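Local atomic coordinates of geranyltranstransferase (Enterococcus faecalis, PDB entry 3P8L), a protein that probably condenses isopentenyl diphosphate with geranyl diphosphate to make farnesyl diphosphate, using magnesium, as a member of the FPP/GGPP synthase family. Residues Lys67-Glu70 and Thr71-Gln75. Numbering follows the deposited sequence.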
loop_
_atom_site.group_PDB
_atom_site.type_symbol
_atom_site.label_atom_id
_atom_site.label_comp_id
_atom_site.label_asym_id
_atom_site.label_seq_id
_atom_site.Cartn_x
_atom_site.Cartn_y
_atom_site.Cartn_z
ATOM N N LYS A 67 16.029 -12.579 21.783
ATOM C CA LYS A 67 15.505 -11.281 22.186
ATOM C C LYS A 67 14.097 -11.468 22.730
ATOM O O LYS A 67 13.322 -12.252 22.184
ATOM C CB LYS A 67 15.505 -10.325 20.996
ATOM C CG LYS A 67 14.853 -8.980 21.267
ATOM C CD LYS A 67 14.826 -8.132 20.015
ATOM C CE LYS A 67 13.446 -7.551 19.771
ATOM N NZ LYS A 67 12.836 -6.936 20.969
ATOM N N GLU A 68 13.767 -10.775 23.813
ATOM C CA GLU A 68 12.404 -10.821 24.322
ATOM C C GLU A 68 11.479 -10.042 23.380
ATOM O O GLU A 68 11.842 -8.958 22.922
ATOM C CB GLU A 68 12.334 -10.248 25.734
ATOM C CG GLU A 68 11.035 -10.584 26.457
ATOM C CD GLU A 68 10.910 -9.894 27.801
ATOM O OE1 GLU A 68 10.041 -10.318 28.592
ATOM O OE2 GLU A 68 11.668 -8.932 28.066
ATOM N N MET A 69 10.309 -10.616 23.089
ATOM C CA MET A 69 9.313 -9.998 22.219
ATOM C C MET A 69 8.831 -8.678 22.775
ATOM O O MET A 69 8.540 -8.564 23.960
ATOM C CB MET A 69 8.091 -10.908 22.036
ATOM C CG MET A 69 8.335 -12.130 21.224
ATOM S SD MET A 69 9.045 -11.849 19.611
ATOM C CE MET A 69 9.728 -13.448 19.463
ATOM N N GLU A 70 8.762 -7.680 21.907
ATOM C CA GLU A 70 8.185 -6.387 22.256
ATOM C C GLU A 70 7.086 -6.045 21.262
ATOM O O GLU A 70 7.025 -6.641 20.188
ATOM C CB GLU A 70 9.243 -5.292 22.188
ATOM C CG GLU A 70 10.456 -5.488 23.070
ATOM C CD GLU A 70 11.431 -4.358 22.894
ATOM O OE1 GLU A 70 11.142 -3.257 23.399
ATOM O OE2 GLU A 70 12.471 -4.563 22.231
ATOM N N THR A 71 6.237 -5.089 21.645
ATOM C CA THR A 71 5.179 -4.505 20.813
ATOM C C THR A 71 5.520 -4.368 19.316
ATOM O O THR A 71 4.765 -4.861 18.456
ATOM C CB THR A 71 4.744 -3.133 21.402
ATOM O OG1 THR A 71 4.431 -3.309 22.786
ATOM C CG2 THR A 71 3.520 -2.576 20.691
ATOM N N GLN A 72 6.652 -3.737 19.010
ATOM C CA GLN A 72 7.064 -3.487 17.619
ATOM C C GLN A 72 7.315 -4.736 16.789
ATOM O O GLN A 72 7.163 -4.696 15.560
ATOM C CB GLN A 72 8.292 -2.573 17.529
ATOM C CG GLN A 72 9.555 -3.117 18.192
ATOM C CD GLN A 72 9.741 -2.587 19.601
ATOM O OE1 GLN A 72 8.801 -2.547 20.405
ATOM N NE2 GLN A 72 10.962 -2.162 19.906
ATOM N N ASP A 73 7.698 -5.831 17.445
ATOM C CA ASP A 73 7.859 -7.121 16.770
ATOM C C ASP A 73 6.501 -7.626 16.295
ATOM O O ASP A 73 6.381 -8.061 15.154
ATOM C CB ASP A 73 8.525 -8.177 17.657
ATOM C CG ASP A 73 9.848 -7.690 18.265
ATOM O OD1 ASP A 73 10.160 -8.078 19.406
ATOM O OD2 ASP A 73 10.563 -6.916 17.607
ATOM N N TYR A 74 5.499 -7.542 17.167
ATOM C CA TYR A 74 4.132 -7.919 16.826
ATOM C C TYR A 74 3.529 -6.997 15.784
ATOM O O TYR A 74 2.778 -7.462 14.931
ATOM C CB TYR A 74 3.225 -7.977 18.057
ATOM C CG TYR A 74 3.674 -8.996 19.089
ATOM C CD1 TYR A 74 3.588 -10.360 18.830
ATOM C CD2 TYR A 74 4.191 -8.586 20.329
ATOM C CE1 TYR A 74 4.009 -11.306 19.772
ATOM C CE2 TYR A 74 4.623 -9.519 21.279
ATOM C CZ TYR A 74 4.529 -10.872 20.986
ATOM O OH TYR A 74 4.921 -11.795 21.906
ATOM N N GLN A 75 3.860 -5.706 15.863
ATOM C CA GLN A 75 3.428 -4.716 14.891
ATOM C C GLN A 75 3.975 -4.991 13.497
ATOM O O GLN A 75 3.207 -4.945 12.526
ATOM C CB GLN A 75 3.750 -3.291 15.362
ATOM C CG GLN A 75 2.851 -2.874 16.527
ATOM C CD GLN A 75 3.228 -1.545 17.138
ATOM O OE1 GLN A 75 4.403 -1.206 17.230
ATOM N NE2 GLN A 75 2.226 -0.783 17.553
#
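The ring of Tyr-74 meets Met-69 and the carbonyl of Glu-70 obliquely: Met-69 CB lies 3.7 Å from Tyr-74 CZ, and Glu-70 O sits 3.4 Å from Tyr-74 CD2. Met-69 SD is 5.3 Å from the centroid of the Tyr-74 ring, an oblique Met-aromatic contact; the bend at chi2 (-54°) turns the sulfur toward the Asp-73 carboxylate, while CB and CG stay against the phenol end of the ring. The two side chains cross at about a right angle, and the Tyr-74 hydroxyl is hydrogen-bonded to His-17, which ties the ring to helix 13-31. A second flat group, the carboxylate of Asp-73, is approached from above its plane by the Glu-70 amide, with Glu-70 N 2.9 Å from Asp-73 OD1 in a nearly straight bond (167°). In return, Asp-73 N donates to Glu-70 O at 2.9 Å, from above the carbonyl plane and along a more bent path. Side chain and backbone of one residue thus grip the N-cap residue, Glu-70, where the loop after helix 53-64 turns into helix 71-92 of this largely helical polyprenyl synthase. Here the general use of an acidic residue in the first turn, to bind an amide at the helix start, is joined to a salt-bridge network. Lys-67 curls round at chi3 and chi4, and its NZ makes a short bond of 2.7 Å to the anti lone pair of Glu-70 OE2, a weak one to Asp-73 OD1, and a third to Glu-68 O. The ammonium probably eases the repulsion between the two carboxylates. Asp-73 OD2, by contrast, is buried with no polar partner in the model. Alongside, Gln-72 runs in the same direction as Glu-70, their amide and carboxylate planes 51° apart, and its OE1 comes within 3.3 Å of Glu-70 CB.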